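Glutathione S-transferase (Bombyx mori, PDB 5ZFG) metabolises the insecticide diazinon and probably transfers glutathione to electrophilic substrates, as glutathione transferases do. Local coordinates at residues G128-K131 with V132-L136; L136-L139 with E140-T144; T181-H184 with K185-N188. All coordinates share one frame; numbering follows the deposited sequence.

Interaction 1: residues G128-K131 with V132-L136; sequences GLKK and VHISL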
loop_
_atom_site.group_PDB
_atom_site.type_symbol
_atom_site.label_atom_id
_atom_site.label_comp_id
_atom_site.label_asym_id
_atom_site.label_seq_id
_atom_site.Cartn_x
_atom_site.Cartn_y
_atom_site.Cartn_z
ATOM N N GLY B 128 16.663 12.024 -9.969
ATOM C CA GLY B 128 16.409 11.402 -8.674
ATOM C C GLY B 128 16.384 12.416 -7.547
ATOM O O GLY B 128 15.553 12.335 -6.635
ATOM N N LEU B 129 17.290 13.396 -7.603
ATOM C CA LEU B 129 17.285 14.478 -6.629
ATOM C C LEU B 129 16.006 15.297 -6.726
ATOM O O LEU B 129 15.416 15.675 -5.701
ATOM C CB LEU B 129 18.513 15.370 -6.842
ATOM C CG LEU B 129 18.573 16.655 -6.014
ATOM C CD1 LEU B 129 18.577 16.298 -4.530
ATOM C CD2 LEU B 129 19.817 17.470 -6.379
ATOM N N LYS B 130 15.557 15.580 -7.955
ATOM C CA LYS B 130 14.305 16.309 -8.125
ATOM C C LYS B 130 13.141 15.537 -7.524
ATOM O O LYS B 130 12.249 16.123 -6.894
ATOM C CB LYS B 130 14.051 16.582 -9.609
ATOM C CG LYS B 130 12.788 17.385 -9.867
ATOM C CD LYS B 130 12.898 18.777 -9.270
ATOM C CE LYS B 130 12.822 19.828 -10.359
ATOM N NZ LYS B 130 12.666 21.224 -9.847
ATOM N N LYS B 131 13.141 14.219 -7.695
ATOM C CA LYS B 131 12.034 13.420 -7.197
ATOM C C LYS B 131 12.037 13.348 -5.674
ATOM O O LYS B 131 10.966 13.263 -5.063
ATOM C CB LYS B 131 12.075 12.031 -7.832
ATOM C CG LYS B 131 11.607 12.032 -9.313
ATOM C CD LYS B 131 11.755 10.669 -9.951
ATOM C CE LYS B 131 11.438 10.699 -11.448
ATOM N NZ LYS B 131 9.985 10.615 -11.741
ATOM N N VAL B 132 13.216 13.401 -5.042
ATOM C CA VAL B 132 13.260 13.546 -3.588
ATOM C C VAL B 132 12.556 14.830 -3.176
ATOM O O VAL B 132 11.722 14.841 -2.261
ATOM C CB VAL B 132 14.712 13.527 -3.073
ATOM C CG1 VAL B 132 14.738 13.913 -1.604
ATOM C CG2 VAL B 132 15.351 12.165 -3.294
ATOM N N HIS B 133 12.864 15.932 -3.864
ATOM C CA HIS B 133 12.253 17.201 -3.479
ATOM C C HIS B 133 10.751 17.209 -3.746
ATOM O O HIS B 133 9.997 17.832 -2.994
ATOM C CB HIS B 133 12.963 18.362 -4.195
ATOM C CG HIS B 133 14.258 18.745 -3.546
ATOM N ND1 HIS B 133 14.313 19.398 -2.335
ATOM C CD2 HIS B 133 15.543 18.521 -3.913
ATOM C CE1 HIS B 133 15.577 19.586 -1.994
ATOM N NE2 HIS B 133 16.344 19.063 -2.934
ATOM N N ILE B 134 10.290 16.521 -4.791
ATOM C CA ILE B 134 8.850 16.453 -5.032
ATOM C C ILE B 134 8.146 15.686 -3.911
ATOM O O ILE B 134 7.069 16.091 -3.446
ATOM C CB ILE B 134 8.573 15.846 -6.421
ATOM C CG1 ILE B 134 8.960 16.855 -7.509
ATOM C CG2 ILE B 134 7.106 15.480 -6.562
ATOM C CD1 ILE B 134 9.354 16.230 -8.819
ATOM N N SER B 135 8.758 14.596 -3.426
ATOM C CA SER B 135 8.160 13.824 -2.336
ATOM C C SER B 135 8.098 14.639 -1.054
ATOM O O SER B 135 7.083 14.625 -0.344
ATOM C CB SER B 135 8.951 12.540 -2.096
ATOM O OG SER B 135 8.902 11.691 -3.222
ATOM N N LEU B 136 9.199 15.326 -0.719
ATOM C CA LEU B 136 9.186 16.221 0.426
ATOM C C LEU B 136 8.130 17.301 0.251
ATOM O O LEU B 136 7.388 17.613 1.191
ATOM C CB LEU B 136 10.576 16.840 0.615
ATOM C CG LEU B 136 11.644 15.825 1.019
ATOM C CD1 LEU B 136 13.041 16.367 0.804
ATOM C CD2 LEU B 136 11.441 15.408 2.475
#
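Gly128-Lys131 and Val132-Leu136 meet as successive turns of one alpha-helix, 126-146, near its start in the all-helical C-terminal domain of the glutathione transferase fold. The evidence is a ladder of i-to-i+4 backbone bonds: Val132 N to Gly128 O, His133 N to Leu129 O, Ile134 N to Lys130 O and Ser135 N to Lys131 O, the third of them, from Ile134 N to Lys130 O, measuring 2.9 Å.

The main side-chain pairing along this ladder is Leu129 with His133. They run alongside each other, one methyl, Leu129 CD1, resting 3.8 Å from His133 CD2. With CG set beside the backbone N, at a chi1 of -79°, the imidazole leans back over the preceding turn, and this also brings His133 CD2 to 3.4 Å from Leu129 O. One hydrogen bond, with the hydroxyl of Tyr180, holds His133 ND1, while Leu129 CD1 packs by CD2. Phe175, in a loop, meets both the ring and Leu129.

On another side of the helix, Ile134 sends CD1 obliquely across the aliphatic stem of Lys130, meeting CG at 3.8 Å. Ser135 OG is bonded to Asn109 of helix 89-114. Buried Val132 fits its branch against the start of the ladder, CG2 lying 3.4 Å from Gly128 O.

Interaction 2: residues L136-L139 with E140-T144; sequences LDVL and ETYLT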
loop_
_atom_site.group_PDB
_atom_site.type_symbol
_atom_site.label_atom_id
_atom_site.label_comp_id
_atom_site.label_asym_id
_atom_site.label_seq_id
_atom_site.Cartn_x
_atom_site.Cartn_y
_atom_site.Cartn_z
ATOM N N LEU B 136 9.199 15.326 -0.719
ATOM C CA LEU B 136 9.186 16.221 0.426
ATOM C C LEU B 136 8.130 17.301 0.251
ATOM O O LEU B 136 7.388 17.613 1.191
ATOM C CB LEU B 136 10.576 16.840 0.615
ATOM C CG LEU B 136 11.644 15.825 1.019
ATOM C CD1 LEU B 136 13.041 16.367 0.804
ATOM C CD2 LEU B 136 11.441 15.408 2.475
ATOM N N ASP B 137 8.028 17.864 -0.963
ATOM C CA ASP B 137 7.053 18.922 -1.198
ATOM C C ASP B 137 5.628 18.417 -0.983
ATOM O O ASP B 137 4.792 19.121 -0.396
ATOM C CB ASP B 137 7.226 19.488 -2.607
ATOM C CG ASP B 137 6.515 20.812 -2.788
ATOM O OD1 ASP B 137 6.910 21.798 -2.131
ATOM O OD2 ASP B 137 5.552 20.854 -3.576
ATOM N N VAL B 138 5.345 17.189 -1.420
ATOM C CA VAL B 138 4.008 16.623 -1.257
ATOM C C VAL B 138 3.704 16.377 0.220
ATOM O O VAL B 138 2.623 16.726 0.709
ATOM C CB VAL B 138 3.850 15.342 -2.101
ATOM C CG1 VAL B 138 2.551 14.607 -1.727
ATOM C CG2 VAL B 138 3.877 15.661 -3.593
ATOM N N LEU B 139 4.654 15.803 0.971
ATOM C CA LEU B 139 4.403 15.606 2.402
ATOM C C LEU B 139 4.273 16.938 3.130
ATOM O O LEU B 139 3.412 17.096 4.007
ATOM C CB LEU B 139 5.510 14.755 3.040
ATOM C CG LEU B 139 5.315 14.453 4.536
ATOM C CD1 LEU B 139 3.967 13.790 4.837
ATOM C CD2 LEU B 139 6.471 13.613 5.114
ATOM N N GLU B 140 5.120 17.912 2.778
ATOM C CA GLU B 140 4.980 19.253 3.333
ATOM C C GLU B 140 3.603 19.819 3.022
ATOM O O GLU B 140 2.966 20.440 3.885
ATOM C CB GLU B 140 6.084 20.161 2.782
ATOM C CG GLU B 140 6.059 21.605 3.314
ATOM C CD GLU B 140 6.732 21.752 4.665
ATOM O OE1 GLU B 140 7.361 20.777 5.127
ATOM O OE2 GLU B 140 6.641 22.844 5.269
ATOM N N THR B 141 3.119 19.591 1.801
ATOM C CA THR B 141 1.790 20.063 1.432
ATOM C C THR B 141 0.727 19.404 2.293
ATOM O O THR B 141 -0.196 20.074 2.779
ATOM C CB THR B 141 1.527 19.802 -0.052
ATOM O OG1 THR B 141 2.417 20.587 -0.845
ATOM C CG2 THR B 141 0.102 20.161 -0.413
ATOM N N TYR B 142 0.845 18.088 2.509
ATOM C CA TYR B 142 -0.143 17.387 3.322
ATOM C C TYR B 142 -0.151 17.921 4.752
ATOM O O TYR B 142 -1.221 18.165 5.324
ATOM C CB TYR B 142 0.121 15.878 3.294
ATOM C CG TYR B 142 -0.501 15.148 2.102
ATOM C CD1 TYR B 142 -1.861 15.287 1.798
ATOM C CD2 TYR B 142 0.273 14.331 1.279
ATOM C CE1 TYR B 142 -2.429 14.616 0.696
ATOM C CE2 TYR B 142 -0.279 13.676 0.177
ATOM C CZ TYR B 142 -1.634 13.804 -0.096
ATOM O OH TYR B 142 -2.192 13.149 -1.189
ATOM N N LEU B 143 1.036 18.143 5.335
ATOM C CA LEU B 143 1.106 18.681 6.695
ATOM C C LEU B 143 0.529 20.090 6.768
ATOM O O LEU B 143 -0.100 20.460 7.767
ATOM C CB LEU B 143 2.552 18.682 7.200
ATOM C CG LEU B 143 3.186 17.312 7.471
ATOM C CD1 LEU B 143 4.686 17.486 7.710
ATOM C CD2 LEU B 143 2.499 16.600 8.642
ATOM N N THR B 144 0.730 20.889 5.715
ATOM C CA THR B 144 0.157 22.236 5.680
ATOM C C THR B 144 -1.365 22.185 5.660
ATOM O O THR B 144 -2.034 22.949 6.365
ATOM C CB THR B 144 0.674 23.003 4.458
ATOM O OG1 THR B 144 2.104 23.049 4.476
ATOM C CG2 THR B 144 0.121 24.430 4.448
#
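The middle of helix 126-146, where Leu136-Leu139 passes into Glu140-Thr144, packs on helix 89-114 and also reaches the subunit interface of the dimer. Asp137 O takes two bonds from one residue: Thr141 N and Thr141 OG1 both sit 2.8 Å from it, approaching from opposite faces of the carbonyl plane. A chi1 of -65° turns OG1 back along the helix, above that plane by 35° and off the lone pairs. A valine here would probably leave Asp137 O with the backbone N-H alone and lose the bond that fixes the rotation of this side chain. Thr144 treats Glu140 O likewise, OG1 lying 2.8 Å from it.

Val138 and Tyr142 point the same way, and Val138 CG1 comes 3.5 Å from Tyr142 CE2. The tyrosine ring is also in a cation-pi contact with Arg98, while its hydroxyl bonds Gln51 of the second subunit. Leu139 and Leu143 touch more loosely, CG to CD1 at 4.4 Å. Each threonine hydroxyl thus spends its hydrogen within the helix, on a carbonyl one turn back, whereas the hydroxyl of Tyr142 bonds across to the other subunit.

Interaction 3: residues T181-H184 with K185-N188; sequences TKIH and KWYN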
loop_
_atom_site.group_PDB
_atom_site.type_symbol
_atom_site.label_atom_id
_atom_site.label_comp_id
_atom_site.label_asym_id
_atom_site.label_seq_id
_atom_site.Cartn_x
_atom_site.Cartn_y
_atom_site.Cartn_z
ATOM N N THR B 181 9.691 23.205 6.245
ATOM C CA THR B 181 9.550 23.661 7.626
ATOM C C THR B 181 8.779 22.667 8.484
ATOM O O THR B 181 9.212 22.303 9.584
ATOM C CB THR B 181 8.834 25.014 7.632
ATOM O OG1 THR B 181 9.605 25.959 6.885
ATOM C CG2 THR B 181 8.655 25.504 9.040
ATOM N N LYS B 182 7.614 22.240 8.006
ATOM C CA LYS B 182 6.760 21.391 8.822
ATOM C C LYS B 182 7.323 19.978 8.933
ATOM O O LYS B 182 7.248 19.366 10.003
ATOM C CB LYS B 182 5.341 21.393 8.254
ATOM C CG LYS B 182 4.768 22.810 8.118
ATOM C CD LYS B 182 3.329 22.797 7.632
ATOM C CE LYS B 182 2.685 24.171 7.768
ATOM N NZ LYS B 182 2.696 24.669 9.176
ATOM N N ILE B 183 7.898 19.445 7.851
ATOM C CA ILE B 183 8.567 18.147 7.951
ATOM C C ILE B 183 9.677 18.210 8.993
ATOM O O ILE B 183 9.746 17.379 9.904
ATOM C CB ILE B 183 9.123 17.704 6.587
ATOM C CG1 ILE B 183 7.999 17.409 5.590
ATOM C CG2 ILE B 183 9.986 16.460 6.758
ATOM C CD1 ILE B 183 8.523 17.001 4.209
ATOM N N HIS B 184 10.564 19.202 8.869
ATOM C CA HIS B 184 11.701 19.305 9.780
ATOM C C HIS B 184 11.240 19.363 11.234
ATOM O O HIS B 184 11.797 18.677 12.099
ATOM C CB HIS B 184 12.544 20.534 9.417
ATOM C CG HIS B 184 13.860 20.598 10.128
ATOM N ND1 HIS B 184 14.017 21.225 11.347
ATOM C CD2 HIS B 184 15.078 20.108 9.796
ATOM C CE1 HIS B 184 15.277 21.118 11.733
ATOM N NE2 HIS B 184 15.941 20.443 10.812
ATOM N N LYS B 185 10.204 20.153 11.519
ATOM C CA LYS B 185 9.676 20.233 12.878
ATOM C C LYS B 185 9.073 18.903 13.320
ATOM O O LYS B 185 9.351 18.423 14.423
ATOM C CB LYS B 185 8.640 21.357 12.960
ATOM C CG LYS B 185 8.006 21.550 14.321
ATOM C CD LYS B 185 9.036 21.814 15.405
ATOM C CE LYS B 185 8.362 22.338 16.674
ATOM N NZ LYS B 185 6.902 22.596 16.468
ATOM N N TRP B 186 8.238 18.296 12.470
ATOM C CA TRP B 186 7.610 17.016 12.800
ATOM C C TRP B 186 8.658 15.944 13.087
ATOM O O TRP B 186 8.568 15.215 14.086
ATOM C CB TRP B 186 6.694 16.601 11.642
ATOM C CG TRP B 186 6.430 15.123 11.482
ATOM C CD1 TRP B 186 5.520 14.376 12.163
ATOM C CD2 TRP B 186 7.051 14.238 10.538
ATOM N NE1 TRP B 186 5.548 13.073 11.722
ATOM C CE2 TRP B 186 6.478 12.964 10.724
ATOM C CE3 TRP B 186 8.037 14.399 9.561
ATOM C CZ2 TRP B 186 6.850 11.861 9.961
ATOM C CZ3 TRP B 186 8.420 13.298 8.817
ATOM C CH2 TRP B 186 7.825 12.041 9.024
ATOM N N TYR B 187 9.657 15.839 12.213
ATOM C CA TYR B 187 10.697 14.824 12.349
ATOM C C TYR B 187 11.485 15.019 13.640
ATOM O O TYR B 187 11.717 14.067 14.398
ATOM C CB TYR B 187 11.606 14.897 11.122
ATOM C CG TYR B 187 12.765 13.937 11.068
ATOM C CD1 TYR B 187 12.586 12.592 10.741
ATOM C CD2 TYR B 187 14.054 14.386 11.299
ATOM C CE1 TYR B 187 13.676 11.728 10.661
ATOM C CE2 TYR B 187 15.123 13.546 11.228
ATOM C CZ TYR B 187 14.946 12.221 10.917
ATOM O OH TYR B 187 16.049 11.409 10.850
ATOM N N ASN B 188 11.879 16.262 13.926
ATOM C CA ASN B 188 12.665 16.499 15.133
ATOM C C ASN B 188 11.817 16.451 16.399
ATOM O O ASN B 188 12.307 15.999 17.439
ATOM C CB ASN B 188 13.406 17.829 15.013
ATOM C CG ASN B 188 14.617 17.717 14.117
ATOM O OD1 ASN B 188 15.629 17.132 14.501
ATOM N ND2 ASN B 188 14.511 18.246 12.899
#
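Between Thr181-His184 and Lys185-Asn188 the backbone forms the first turns of helix 181-193, with regular i-to-i+4 bonds of which Tyr187 N to Ile183 O, at 2.8 Å and an N-H...O angle of 171°, is nearly straight. The bond from Lys185 N to Thr181 O measures 3.1 Å and opens the series.

The amide of Asn188 adds a side-chain bond to this backbone series. Its ND2 donates to His184 O at 2.9 Å, and the backbone Asn188 N donates to the same oxygen at 3.0 Å from the opposite face of the carbonyl plane. That oxygen is therefore gripped twice by one residue. The same ND2 also lies over the centre of the His184 ring, 3.2 Å above its plane, with amide and imidazole planes 49° apart. Asn188 gets there because its CG sits beside the backbone N (chi1 -77°), while the CG of His184 lies anti to its own N, which swings the imidazole forward along the helix beneath the amide nitrogen.

In the C-terminal domain of this glutathione transferase, the helix turns its buried side to helices 126-146 and 160-172. Trp186 NE1 bonds Asp160, at the start of helix 160-172, and Tyr187 OH bonds Glu171 near the other end of that helix. Beside the tryptophan, Ile183 crosses obliquely, its CG2 being 4.0 Å from Trp186 CE3. Ile183 O lies at the edge of the indole, near its plane, 3.5 Å from Trp186 CE3.

How the interactions relate
From the N terminus, interaction 1 and interaction 2 follow each other on helix 126-146, sharing Leu136, with centres about 12 Å apart; interaction 3 comes later, at the start of helix 181-193. None closes a loop, since each joins adjoining turns, and none nests in or crosses another. The tie between the two helices runs through interactions 2 and 3, centres about 11 Å apart: the carboxylate of Glu140 probably accepts hydrogen bonds from Lys182 N, 3.0 Å from OE2, and Ile183 N, 3.1 Å from OE1. At the seam of interactions 1 and 2, Leu136 O packs against Ile183 CD1 at 3.3 Å, so all three meet within the C-terminal domain.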